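Local coordinates for protein tapirin (Caldicellulosiruptor hydrothermalis, PDB 6N2C) that probably binds cellulose and helps its extremely thermophilic bacterium adhere to it, through a beta-helix domain that carries a zinc ion, at residues Y172-D177 against T448-I453; N291-D296 against E312-N317; K382-V387 against I402-S407; V395-I400 against V440-P445; I200-R205 against Y225-D230. All blocks are in the same frame, centred on the assembly; numbering follows the deposited sequence. Where two conformers were deposited one is given.

Contact 1. Residues Y172-D177 against T448-I453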
# COMPACT_ATOMS: atom_id res chain seq x y z
N TYR A 172 15.33 9.05 -6.51
CA TYR A 172 15.12 9.79 -5.28
C TYR A 172 13.76 10.46 -5.38
O TYR A 172 13.04 10.58 -4.35
CB TYR A 172 16.21 10.83 -5.08
CG TYR A 172 16.34 11.31 -3.66
CD1 TYR A 172 16.12 10.45 -2.54
CD2 TYR A 172 16.67 12.65 -3.44
CE1 TYR A 172 16.22 10.92 -1.25
CE2 TYR A 172 16.75 13.15 -2.16
CZ TYR A 172 16.56 12.31 -1.06
OH TYR A 172 16.65 12.82 0.20
N LEU A 173 13.38 10.88 -6.58
CA LEU A 173 12.12 11.62 -6.78
C LEU A 173 10.84 10.80 -7.11
O LEU A 173 9.79 11.32 -7.51
CB LEU A 173 12.30 12.73 -7.81
CG LEU A 173 13.41 13.72 -7.43
CD1 LEU A 173 13.42 14.75 -8.56
CD2 LEU A 173 13.15 14.39 -6.11
N LEU A 174 10.96 9.48 -6.97
CA LEU A 174 9.84 8.61 -7.25
C LEU A 174 8.68 9.04 -6.38
O LEU A 174 8.86 9.17 -5.16
CB LEU A 174 10.23 7.18 -6.86
CG LEU A 174 9.09 6.12 -7.07
CD1 LEU A 174 8.56 6.10 -8.49
CD2 LEU A 174 9.69 4.81 -6.68
N ALA A 175 7.56 9.30 -7.03
CA ALA A 175 6.29 9.63 -6.34
C ALA A 175 6.35 10.93 -5.57
O ALA A 175 5.54 11.19 -4.72
CB ALA A 175 5.74 8.50 -5.47
N TRP A 176 7.31 11.80 -5.89
CA TRP A 176 7.31 13.10 -5.23
C TRP A 176 6.08 13.88 -5.60
O TRP A 176 5.76 13.99 -6.75
CB TRP A 176 8.55 13.90 -5.64
CG TRP A 176 8.50 15.24 -4.88
CD1 TRP A 176 7.87 16.41 -5.27
CD2 TRP A 176 8.98 15.45 -3.59
NE1 TRP A 176 7.98 17.33 -4.26
CE2 TRP A 176 8.66 16.77 -3.21
CE3 TRP A 176 9.69 14.64 -2.67
CZ2 TRP A 176 8.97 17.27 -1.97
CZ3 TRP A 176 10.02 15.14 -1.45
CH2 TRP A 176 9.67 16.49 -1.10
N ASP A 177 5.33 14.41 -4.63
CA ASP A 177 4.09 15.14 -4.96
C ASP A 177 4.02 16.29 -3.93
O ASP A 177 3.73 16.07 -2.76
CB ASP A 177 2.84 14.23 -4.83
CG ASP A 177 1.57 14.94 -5.19
OD1 ASP A 177 1.56 16.19 -5.37
OD2 ASP A 177 0.50 14.25 -5.26
N THR A 448 17.22 3.37 -3.65
CA THR A 448 17.21 4.32 -2.57
C THR A 448 15.76 4.57 -2.09
O THR A 448 14.78 4.46 -2.86
CB THR A 448 17.89 5.67 -2.93
OG1 THR A 448 18.06 6.40 -1.72
CG2 THR A 448 17.06 6.51 -3.93
N ILE A 449 15.65 4.90 -0.83
CA ILE A 449 14.34 5.30 -0.23
C ILE A 449 13.92 6.65 -0.86
O ILE A 449 14.72 7.63 -0.87
CB ILE A 449 14.42 5.49 1.25
CG1 ILE A 449 14.86 4.22 1.96
CG2 ILE A 449 13.10 6.00 1.78
CD1 ILE A 449 14.16 2.98 1.50
N PRO A 450 12.71 6.71 -1.44
CA PRO A 450 12.25 7.92 -2.09
C PRO A 450 12.19 9.07 -1.09
O PRO A 450 11.83 8.90 0.06
CB PRO A 450 10.85 7.55 -2.57
CG PRO A 450 10.95 6.09 -2.87
CD PRO A 450 11.70 5.65 -1.62
N ALA A 451 12.55 10.24 -1.59
CA ALA A 451 12.58 11.45 -0.79
C ALA A 451 11.25 11.77 -0.20
O ALA A 451 11.20 12.13 0.96
CB ALA A 451 13.06 12.64 -1.62
N ILE A 452 10.20 11.52 -0.95
CA ILE A 452 8.85 11.76 -0.43
C ILE A 452 8.58 10.95 0.82
O ILE A 452 7.94 11.45 1.77
CB ILE A 452 7.76 11.61 -1.51
CG1 ILE A 452 6.44 12.18 -1.12
CG2 ILE A 452 7.56 10.13 -1.84
CD1 ILE A 452 6.42 13.64 -0.82
N ILE A 453 9.05 9.69 0.88
CA ILE A 453 8.85 8.87 2.06
C ILE A 453 9.67 9.34 3.23
O ILE A 453 9.19 9.38 4.37
CB ILE A 453 9.19 7.36 1.76
CG1 ILE A 453 8.30 6.82 0.64
CG2 ILE A 453 9.19 6.53 3.05
CD1 ILE A 453 6.81 6.71 0.92
O HOH W 1 10.34 11.15 -3.83
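Y172 and W176 both hold CG anti to the backbone N (chi1 -161° and -178°), beside the carbonyl carbon, and their rings meet A451 and I452. Those two residues open helix 451-457, and the type II beta turn from L173 to W176 docks on this helix start at the flank of the beta-helix. A451 suits its place because a single methyl can sit close over the centre of an aromatic ring: its CB stands 3.5 Å above the plane of the Y172 ring, a CH-pi contact. The phenol OH of Y172 goes on to bond E454, further along the helix. I452 meets W176 in a second CH-pi contact, its CD1 4.0 Å from the centroid of the six-membered ring but offset toward the rim, while CE3 of W176 reaches I452 CB at 3.8 Å.

P450 takes the N-cap position and packs CG against L174 CB at 4.2 Å. The first N-H groups of a helix have no carbonyl of their own helix to bond, and here segment 172-177 supplies acceptors. A451 N gives a nearly straight bond to Y172 O, just before the turn (2.8 Å, 170°). The next one, I452 N, is answered by a water, which accepts from I452 N at 2.9 Å and donates to the carbonyl oxygens of Y172 and L174, at 2.8 Å from L174 O.

Contact 2. Residues N291-D296 against E312-N317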
# COMPACT_ATOMS: atom_id res chain seq x y z
N ASN A 291 3.64 -0.76 -9.08
CA ASN A 291 4.84 -0.40 -9.83
C ASN A 291 6.03 -0.60 -8.92
O ASN A 291 6.65 -1.65 -9.00
CB ASN A 291 4.69 1.02 -10.41
CG ASN A 291 3.65 1.13 -11.54
OD1 ASN A 291 3.20 0.14 -12.20
ND2 ASN A 291 3.21 2.38 -11.77
N ALA A 292 6.36 0.34 -8.00
CA ALA A 292 7.37 0.09 -7.00
C ALA A 292 6.68 -0.25 -5.68
O ALA A 292 5.73 0.44 -5.27
CB ALA A 292 8.26 1.35 -6.83
N LEU A 293 7.21 -1.26 -4.99
CA LEU A 293 6.66 -1.71 -3.73
C LEU A 293 7.82 -1.91 -2.76
O LEU A 293 8.80 -2.61 -3.05
CB LEU A 293 5.87 -3.03 -4.00
CG LEU A 293 5.20 -3.68 -2.80
CD1 LEU A 293 4.14 -4.66 -3.31
CD2 LEU A 293 6.10 -4.39 -1.86
N PHE A 294 7.72 -1.28 -1.59
CA PHE A 294 8.63 -1.50 -0.53
C PHE A 294 7.85 -2.00 0.69
O PHE A 294 6.81 -1.44 1.02
CB PHE A 294 9.32 -0.18 -0.05
CG PHE A 294 10.23 0.50 -1.05
CD1 PHE A 294 9.67 1.11 -2.16
CD2 PHE A 294 11.60 0.68 -0.78
CE1 PHE A 294 10.49 1.86 -3.03
CE2 PHE A 294 12.36 1.41 -1.64
CZ PHE A 294 11.82 1.99 -2.75
N CYS A 295 8.35 -3.02 1.43
CA CYS A 295 7.67 -3.41 2.64
C CYS A 295 8.62 -4.18 3.52
O CYS A 295 9.69 -4.54 3.06
CB CYS A 295 6.33 -4.18 2.40
SG CYS A 295 6.67 -5.80 1.61
N ASP A 296 8.28 -4.41 4.78
CA ASP A 296 9.11 -5.31 5.56
C ASP A 296 8.89 -6.76 5.07
O ASP A 296 9.86 -7.47 4.76
CB ASP A 296 8.83 -5.23 7.02
CG ASP A 296 9.56 -6.25 7.84
OD1 ASP A 296 10.80 -6.24 7.93
OD2 ASP A 296 8.87 -7.12 8.40
N GLU A 312 7.63 -2.66 -11.65
CA GLU A 312 8.99 -2.17 -11.55
C GLU A 312 9.82 -2.94 -10.56
O GLU A 312 10.81 -3.57 -10.99
CB GLU A 312 9.01 -0.67 -11.22
CG GLU A 312 8.38 0.18 -12.29
CD GLU A 312 9.22 0.41 -13.54
OE1 GLU A 312 8.58 0.81 -14.53
OE2 GLU A 312 10.47 0.24 -13.53
N PHE A 313 9.48 -2.90 -9.27
CA PHE A 313 10.19 -3.75 -8.35
C PHE A 313 9.43 -3.92 -7.04
O PHE A 313 8.52 -3.13 -6.72
CB PHE A 313 11.63 -3.25 -8.06
CG PHE A 313 11.66 -1.92 -7.38
CD1 PHE A 313 11.44 -1.84 -6.01
CD2 PHE A 313 11.86 -0.74 -8.11
CE1 PHE A 313 11.43 -0.57 -5.35
CE2 PHE A 313 11.82 0.52 -7.44
CZ PHE A 313 11.64 0.58 -6.06
N ALA A 314 9.84 -4.97 -6.31
CA ALA A 314 9.46 -5.11 -4.92
C ALA A 314 10.70 -5.30 -4.12
O ALA A 314 11.58 -6.13 -4.47
CB ALA A 314 8.48 -6.28 -4.76
N TYR A 315 10.78 -4.60 -2.99
CA TYR A 315 11.92 -4.57 -2.13
C TYR A 315 11.39 -4.89 -0.78
O TYR A 315 10.47 -4.23 -0.30
CB TYR A 315 12.61 -3.18 -2.23
CG TYR A 315 13.76 -2.81 -1.38
CD1 TYR A 315 14.36 -3.69 -0.42
CD2 TYR A 315 14.38 -1.52 -1.49
CE1 TYR A 315 15.42 -3.25 0.39
CE2 TYR A 315 15.41 -1.14 -0.69
CZ TYR A 315 15.92 -1.98 0.25
OH TYR A 315 16.98 -1.58 1.01
N PHE A 316 11.97 -5.88 -0.08
CA PHE A 316 11.37 -6.47 1.13
C PHE A 316 12.43 -7.12 1.99
O PHE A 316 13.53 -7.44 1.49
CB PHE A 316 10.30 -7.59 0.77
CG PHE A 316 10.87 -8.61 -0.18
CD1 PHE A 316 11.66 -9.65 0.28
CD2 PHE A 316 10.77 -8.37 -1.55
CE1 PHE A 316 12.26 -10.53 -0.63
CE2 PHE A 316 11.38 -9.23 -2.44
CZ PHE A 316 12.10 -10.29 -1.99
N ASN A 317 12.14 -7.27 3.28
CA ASN A 317 12.98 -8.08 4.11
C ASN A 317 12.59 -9.59 4.00
O ASN A 317 13.47 -10.48 4.18
CB ASN A 317 12.97 -7.59 5.57
CG ASN A 317 13.69 -6.28 5.70
OD1 ASN A 317 14.74 -6.08 5.04
ND2 ASN A 317 13.10 -5.34 6.45
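F294 and F313 form the tight centre of this contact, on adjacent parallel strands of the beta-helix. The edge of F313 faces the flat side of F294 in an offset T-shaped pair, centroids 5.2 Å apart and planes at 80°. Chi1 of 64° sets F313 CG between the backbone N and the carbonyl carbon. A292, small enough to sit against a ring face, lays CB over F313, 3.9 Å from the centroid. Y315 completes the aromatic cluster obliquely, its CD2 3.6 Å from F294 CE2. F275 stacks on F294 and Y446 on Y315, carrying the cluster to the preceding rung and to the loop running alongside.

On the opposite face L293 and A314 pack at a gentler 4.2 Å between CD2 and CB, where both are buried, L293 touching L274 and A314 touching L334. Between the two faces runs the parallel ladder, in which L293 N bonds F313 O and L293 O takes Y315 N.

The ends are looser and more exposed. At the corner, N291 O accepts from both E312 N and F313 N, and the former stands well above the carbonyl plane. At the far end N317 and D296, polar residues suited to solvent, cross at about a right angle: N317 ND2 bonds D296 OD1 at 2.9 Å, almost straight at 171°, on the anti side of the carboxylate.

Contact 3. Residues K382-V387 against I402-S407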
# COMPACT_ATOMS: atom_id res chain seq x y z
N LYS A 382 18.19 -23.10 -0.55
CA LYS A 382 17.68 -24.36 0.02
C LYS A 382 16.59 -24.90 -0.86
O LYS A 382 15.65 -24.18 -1.18
CB LYS A 382 17.14 -24.18 1.44
CG LYS A 382 16.59 -25.46 2.07
CD LYS A 382 16.18 -25.18 3.51
CE LYS A 382 15.60 -26.37 4.21
NZ LYS A 382 16.52 -27.57 4.39
N ILE A 383 16.75 -26.13 -1.34
CA ILE A 383 15.77 -26.86 -2.13
C ILE A 383 15.47 -28.16 -1.33
O ILE A 383 16.40 -28.89 -0.93
CB ILE A 383 16.31 -27.19 -3.51
CG1 ILE A 383 16.41 -25.91 -4.34
CG2 ILE A 383 15.40 -28.17 -4.22
CD1 ILE A 383 17.11 -26.11 -5.63
N ASP A 384 14.19 -28.34 -0.95
CA ASP A 384 13.72 -29.52 -0.27
C ASP A 384 12.61 -30.10 -1.11
O ASP A 384 11.52 -29.48 -1.30
CB ASP A 384 13.33 -29.18 1.17
CG ASP A 384 12.71 -30.34 1.91
OD1 ASP A 384 12.83 -31.44 1.42
OD2 ASP A 384 12.13 -30.07 2.96
N GLY A 385 12.84 -31.27 -1.66
CA GLY A 385 11.87 -31.92 -2.53
C GLY A 385 11.99 -31.68 -3.99
O GLY A 385 12.91 -31.00 -4.43
N GLU A 386 11.03 -32.22 -4.75
CA GLU A 386 11.08 -32.21 -6.19
C GLU A 386 10.39 -30.94 -6.58
O GLU A 386 9.33 -30.92 -7.22
CB GLU A 386 10.44 -33.46 -6.82
CG GLU A 386 11.21 -34.79 -6.43
CD GLU A 386 12.57 -34.95 -7.12
OE1 GLU A 386 12.84 -34.25 -8.14
OE2 GLU A 386 13.45 -35.75 -6.64
N VAL A 387 11.07 -29.83 -6.25
CA VAL A 387 10.55 -28.51 -6.64
C VAL A 387 10.41 -28.34 -8.17
O VAL A 387 11.01 -29.03 -8.96
CB VAL A 387 11.43 -27.38 -5.99
CG1 VAL A 387 11.43 -27.54 -4.48
CG2 VAL A 387 12.84 -27.36 -6.53
N ILE A 402 20.58 -29.10 -0.26
CA ILE A 402 19.59 -29.93 -0.92
C ILE A 402 19.15 -31.09 -0.02
O ILE A 402 19.95 -31.61 0.79
CB ILE A 402 20.06 -30.42 -2.28
CG1 ILE A 402 21.47 -31.08 -2.20
CG2 ILE A 402 20.10 -29.27 -3.27
CD1 ILE A 402 21.78 -31.94 -3.41
N SER A 403 17.88 -31.43 -0.13
CA SER A 403 17.33 -32.61 0.57
C SER A 403 16.13 -33.14 -0.14
O SER A 403 15.43 -32.41 -0.85
CB SER A 403 17.02 -32.29 2.00
OG SER A 403 16.04 -31.29 2.12
N ASN A 404 15.86 -34.44 0.07
CA ASN A 404 14.68 -35.10 -0.53
C ASN A 404 14.61 -34.85 -1.99
O ASN A 404 13.56 -34.73 -2.57
CB ASN A 404 13.42 -34.70 0.21
CG ASN A 404 13.49 -35.10 1.65
OD1 ASN A 404 13.69 -36.30 1.94
ND2 ASN A 404 13.32 -34.13 2.57
N LEU A 405 15.78 -34.76 -2.61
CA LEU A 405 15.84 -34.42 -4.01
C LEU A 405 16.56 -35.60 -4.62
O LEU A 405 17.84 -35.73 -4.47
CB LEU A 405 16.67 -33.12 -4.20
CG LEU A 405 16.86 -32.71 -5.67
CD1 LEU A 405 15.53 -32.42 -6.31
CD2 LEU A 405 17.85 -31.54 -5.83
N ASN A 406 15.78 -36.45 -5.30
CA ASN A 406 16.29 -37.69 -5.85
C ASN A 406 16.45 -37.71 -7.34
O ASN A 406 17.42 -38.30 -7.83
CB ASN A 406 15.40 -38.83 -5.38
CG ASN A 406 15.36 -38.88 -3.88
OD1 ASN A 406 16.43 -38.93 -3.23
ND2 ASN A 406 14.16 -38.76 -3.30
N SER A 407 15.52 -37.13 -8.09
CA SER A 407 15.67 -37.05 -9.54
C SER A 407 16.01 -35.66 -10.08
O SER A 407 16.75 -35.55 -11.01
CB SER A 407 14.41 -37.55 -10.23
OG SER A 407 13.31 -36.68 -10.04
O HOH W 2 17.17 -28.69 2.04
O HOH W 3 12.21 -37.70 -4.76
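I402 brings its CA-H to I383 O and its CG2 to 4.3 Å from I383 CB, so two branched side chains line the same face of a parallel strand pair of the beta-helix. S403 follows in the ladder: S403 N bonds I383 O, and S403 O receives G385 N at 2.9 Å along a nearly straight path. Its small hydroxyl meets a water, which also bonds I383 O and K382 NZ; a weak bond to D384 OD1 is possible but not settled. N404 then turns the chain with positive phi, a conformation asparagine tolerates well. Lying side by side with D384, it gives ND2 to D384 OD1 on the syn side (3.0 Å, 171°). G385 opposite has a positive phi of 93°, where, with its psi, a CB would be jammed against the preceding carbonyl.

L405 sets CD1 3.5 Å from G385 O. Last come N406 and S407, which close round E386, bent at chi2 (-72°), which turns CD off the line of the chain; its carboxylate meets them. N406 N and S407 N reach E386 OE2 from opposite faces, at 2.8 Å and 2.9 Å, while S407 OG bonds E386 OE1 from above the carboxylate plane.

Strand 359-363 flanks strand 380-384 on the side away from 400-403, the outermost strand of this beta-helix face; L405 and V387 rest on I411 of strand 411-413, and I402 on I426.

Contact 4. Residues V395-I400 against V440-P445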
# COMPACT_ATOMS: atom_id res chain seq x y z
N VAL A 395 22.80 -17.87 -9.32
CA VAL A 395 24.09 -17.56 -8.74
C VAL A 395 23.95 -17.74 -7.27
O VAL A 395 23.12 -17.09 -6.66
CB VAL A 395 24.48 -16.09 -9.09
CG1 VAL A 395 25.76 -15.69 -8.38
CG2 VAL A 395 24.68 -15.98 -10.58
N CYS A 396 24.77 -18.57 -6.63
CA CYS A 396 24.67 -18.76 -5.22
C CYS A 396 26.10 -18.48 -4.65
O CYS A 396 27.02 -19.26 -4.92
CB CYS A 396 24.21 -20.18 -4.84
SG CYS A 396 24.21 -20.47 -3.08
N SER A 397 26.28 -17.43 -3.84
CA SER A 397 27.61 -17.11 -3.26
C SER A 397 27.90 -17.82 -1.98
O SER A 397 29.06 -17.82 -1.53
CB SER A 397 27.66 -15.62 -3.02
OG SER A 397 26.59 -15.27 -2.12
N GLY A 398 26.88 -18.43 -1.32
CA GLY A 398 27.04 -19.04 -0.02
C GLY A 398 26.98 -20.55 -0.13
O GLY A 398 27.82 -21.13 -0.78
N THR A 399 25.93 -21.17 0.42
CA THR A 399 25.84 -22.62 0.42
C THR A 399 24.50 -23.00 -0.22
O THR A 399 23.44 -22.36 0.02
CB THR A 399 25.89 -23.05 1.89
OG1 THR A 399 27.19 -22.68 2.43
CG2 THR A 399 25.67 -24.52 2.04
N ILE A 400 24.53 -24.09 -0.98
CA ILE A 400 23.31 -24.74 -1.51
C ILE A 400 23.08 -25.96 -0.62
O ILE A 400 23.98 -26.85 -0.49
CB ILE A 400 23.52 -25.21 -2.94
CG1 ILE A 400 23.78 -24.04 -3.84
CG2 ILE A 400 22.31 -25.98 -3.48
CD1 ILE A 400 23.96 -24.31 -5.30
N VAL A 440 32.54 -16.41 -6.61
CA VAL A 440 31.32 -15.82 -7.15
C VAL A 440 30.72 -14.90 -6.05
O VAL A 440 30.78 -15.18 -4.82
CB VAL A 440 30.28 -16.86 -7.69
CG1 VAL A 440 29.67 -17.58 -6.53
CG2 VAL A 440 29.24 -16.14 -8.49
N ASN A 441 30.34 -13.69 -6.50
CA ASN A 441 29.88 -12.68 -5.55
C ASN A 441 28.96 -11.73 -6.23
O ASN A 441 29.01 -11.57 -7.42
CB ASN A 441 31.05 -11.91 -4.89
CG ASN A 441 31.75 -11.00 -5.90
OD1 ASN A 441 31.37 -9.83 -6.09
ND2 ASN A 441 32.71 -11.58 -6.66
N PHE A 442 28.07 -11.10 -5.46
CA PHE A 442 27.23 -10.03 -6.01
C PHE A 442 26.84 -9.08 -4.87
O PHE A 442 26.76 -9.44 -3.69
CB PHE A 442 25.96 -10.58 -6.74
CG PHE A 442 25.05 -11.33 -5.83
CD1 PHE A 442 25.36 -12.64 -5.48
CD2 PHE A 442 23.93 -10.71 -5.26
CE1 PHE A 442 24.54 -13.37 -4.64
CE2 PHE A 442 23.13 -11.43 -4.40
CZ PHE A 442 23.46 -12.75 -4.06
N GLN A 443 26.55 -7.87 -5.25
CA GLN A 443 26.23 -6.80 -4.31
C GLN A 443 24.89 -6.26 -4.81
O GLN A 443 24.77 -5.79 -5.89
CB GLN A 443 27.33 -5.65 -4.29
CG GLN A 443 28.67 -6.00 -3.64
CD GLN A 443 29.46 -6.90 -4.52
OE1 GLN A 443 29.73 -6.52 -5.64
NE2 GLN A 443 29.77 -8.12 -4.07
N ILE A 444 23.84 -6.42 -3.99
CA ILE A 444 22.50 -6.17 -4.50
C ILE A 444 22.29 -4.66 -4.64
O ILE A 444 22.49 -3.97 -3.66
CB ILE A 444 21.49 -6.71 -3.50
CG1 ILE A 444 21.59 -8.22 -3.48
CG2 ILE A 444 20.06 -6.29 -3.94
CD1 ILE A 444 20.90 -8.87 -2.30
N PRO A 445 21.83 -4.18 -5.80
CA PRO A 445 21.71 -2.73 -6.05
C PRO A 445 20.33 -2.18 -5.59
O PRO A 445 19.47 -1.86 -6.39
CB PRO A 445 21.82 -2.65 -7.53
CG PRO A 445 21.20 -3.94 -8.02
CD PRO A 445 21.63 -4.95 -7.03
O HOH W 4 31.62 -17.01 -2.86
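V440 O and S397 O are linked across the contact by one water, 2.8 Å from V440 O and 3.0 Å from S397 O; more acceptors lie within its reach than it has protons. Here an extended loop, 440-445, lies against strand 393-396 on the parallel beta-helix, held mainly by apolar packing.

The two valines carry it. V395 turns CG1 anti to the backbone N (chi1 175°), and this methyl meets V440 CG2 at 3.5 Å as the side chains cross obliquely. The other methyl of V440, CG1, rests 3.5 Å from C396 O, so a short branched residue fills both places at once. F442 adds its ring, CD1 lying 4.2 Å from V395 CG1, and this ring also meets that of Y377 on the neighbouring rung.

S397, just after C396, suits its place because it is small and polar: its CB touches V440 O at 3.6 Å and its OG has a weak bond to C378 O. Within the loop, N441 ND2 is held by N439 O, and N441 OD1 accepts from Q443 NE2 at 3.1 Å with an angle of 170°, the acceptor lying in the amide plane of Q443.

Contact 5. Residues I200-R205 against Y225-D230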
# COMPACT_ATOMS: atom_id res chain seq x y z
N ILE A 200 -19.15 2.19 1.49
CA ILE A 200 -18.76 3.60 1.33
C ILE A 200 -17.93 3.67 0.09
O ILE A 200 -17.06 2.82 -0.10
CB ILE A 200 -18.11 4.19 2.63
CG1 ILE A 200 -19.21 4.11 3.76
CG2 ILE A 200 -17.61 5.64 2.39
CD1 ILE A 200 -18.95 4.75 5.10
N THR A 201 -18.19 4.67 -0.77
CA THR A 201 -17.36 4.96 -1.93
C THR A 201 -16.75 6.33 -1.71
O THR A 201 -17.48 7.28 -1.45
CB THR A 201 -18.19 4.96 -3.20
OG1 THR A 201 -18.80 3.66 -3.39
CG2 THR A 201 -17.38 5.24 -4.38
N VAL A 202 -15.44 6.40 -1.75
CA VAL A 202 -14.67 7.66 -1.50
C VAL A 202 -13.96 8.00 -2.81
O VAL A 202 -13.19 7.21 -3.30
CB VAL A 202 -13.64 7.48 -0.39
CG1 VAL A 202 -12.78 8.73 -0.21
CG2 VAL A 202 -14.29 7.09 0.92
N THR A 203 -14.12 9.27 -3.28
CA THR A 203 -13.36 9.85 -4.36
C THR A 203 -12.63 11.04 -3.73
O THR A 203 -13.29 11.92 -3.20
CB THR A 203 -14.24 10.28 -5.52
OG1 THR A 203 -15.08 9.18 -5.96
CG2 THR A 203 -13.39 10.73 -6.72
N THR A 204 -11.31 11.00 -3.74
CA THR A 204 -10.53 12.04 -3.09
C THR A 204 -9.29 12.37 -3.80
O THR A 204 -8.86 11.69 -4.76
CB THR A 204 -10.29 11.69 -1.62
OG1 THR A 204 -9.83 12.88 -0.91
CG2 THR A 204 -9.18 10.65 -1.52
N ARG A 205 -8.63 13.45 -3.37
CA ARG A 205 -7.29 13.73 -3.82
C ARG A 205 -6.39 13.09 -2.80
O ARG A 205 -6.03 11.89 -3.00
CB ARG A 205 -6.96 15.23 -3.99
CG ARG A 205 -7.62 15.89 -5.14
CD ARG A 205 -6.97 17.26 -5.33
NE ARG A 205 -5.54 17.23 -5.69
CZ ARG A 205 -4.86 18.29 -6.10
NH1 ARG A 205 -5.43 19.52 -6.13
NH2 ARG A 205 -3.58 18.17 -6.41
N TYR A 225 -15.29 1.55 -7.46
CA TYR A 225 -14.17 1.47 -6.50
C TYR A 225 -14.75 1.82 -5.20
O TYR A 225 -15.82 2.42 -5.10
CB TYR A 225 -13.00 2.38 -6.90
CG TYR A 225 -13.42 3.79 -7.15
CD1 TYR A 225 -13.67 4.64 -6.11
CD2 TYR A 225 -13.48 4.29 -8.44
CE1 TYR A 225 -14.04 5.96 -6.32
CE2 TYR A 225 -13.87 5.59 -8.71
CZ TYR A 225 -14.13 6.44 -7.66
OH TYR A 225 -14.54 7.73 -7.92
N THR A 226 -14.08 1.37 -4.17
CA THR A 226 -14.29 1.78 -2.82
C THR A 226 -13.59 3.12 -2.54
O THR A 226 -14.16 4.01 -1.88
CB THR A 226 -13.77 0.72 -1.87
OG1 THR A 226 -14.37 -0.54 -2.27
CG2 THR A 226 -14.15 1.04 -0.49
N ILE A 227 -12.29 3.18 -2.83
CA ILE A 227 -11.55 4.45 -2.64
C ILE A 227 -10.76 4.68 -3.92
O ILE A 227 -10.04 3.80 -4.39
CB ILE A 227 -10.55 4.38 -1.49
CG1 ILE A 227 -11.27 4.14 -0.18
CG2 ILE A 227 -9.72 5.65 -1.43
CD1 ILE A 227 -10.24 4.03 0.98
N LYS A 228 -10.85 5.91 -4.44
CA LYS A 228 -9.99 6.39 -5.47
C LYS A 228 -9.28 7.66 -4.89
O LYS A 228 -9.96 8.55 -4.42
CB LYS A 228 -10.75 6.72 -6.72
CG LYS A 228 -9.81 7.22 -7.80
CD LYS A 228 -10.60 7.62 -9.04
CE LYS A 228 -9.70 8.18 -10.14
NZ LYS A 228 -8.66 7.17 -10.60
N ALA A 229 -7.98 7.66 -4.92
CA ALA A 229 -7.17 8.76 -4.31
C ALA A 229 -5.93 9.00 -5.08
O ALA A 229 -5.39 8.12 -5.71
CB ALA A 229 -6.81 8.33 -2.90
N ASP A 230 -5.35 10.21 -4.97
CA ASP A 230 -4.00 10.43 -5.41
C ASP A 230 -2.98 9.85 -4.46
O ASP A 230 -1.99 9.23 -4.85
CB ASP A 230 -3.69 11.97 -5.44
CG ASP A 230 -4.49 12.76 -6.48
OD1 ASP A 230 -5.08 12.15 -7.36
OD2 ASP A 230 -4.37 14.00 -6.44
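Next to the zinc site, T203 of strand 200-203 meets Y225, which leads into strand 227-229; the side chain of T203 is about 4 Å from that of E551, a zinc ligand. T203 OG1 and Y225 OH share a hydrogen bond in which either may donate, modelled at a very short 2.5 Å that deserves some caution. The two side chains cross at about a right angle, and T203 OG1 meets the ring at its edge, in plane. K228 CB lies 3.4 Å above one face of that ring, toward its rim.

These are successive rungs of the parallel beta-helix, so the backbones bond in register. V202 N reaches T226 O at 2.7 Å, V202 O receives K228 N, and T204 N bonds K228 O. V202 and I227 share the buried face, their CB and CG1 4.1 Å apart, as suits beta-branched residues in a strand. T226 is polar yet buried, and its OG1 is satisfied by D218 and K246. T204 CG2 packs against A229 CB at 3.6 Å.

At the corner, D230 N bonds R205 O at 2.7 Å. A long salt bridge follows, D230 OD2 lying 3.5 Å from R205 NE near the guanidinium plane, the two flat groups turned 70° apart.

Contacts 2, 3 and 5 each join successive rungs of the beta-helix, whereas contact 4 lays an outer loop on a strand, and contact 1 joins two outer pieces, a turn and a helix start, to each other. Contacts 1, 2, 4 and 5 are partly buried. Contact 2, nearest the centre of the chain, relies on aromatic packing; contact 3, about 35 Å from that centre, is a surface contact of carboxylates, amides and waters. Contact 5 lies across the centre from contacts 3 and 4, and it alone adjoins the zinc site. Contacts 1 and 2 touch directly, P450 CD meeting F294 CZ at 3.8 Å. Contacts 4 and 3 involve consecutive strands, 393-396 and 400-403, and segment 440-445 leads on toward 448-453.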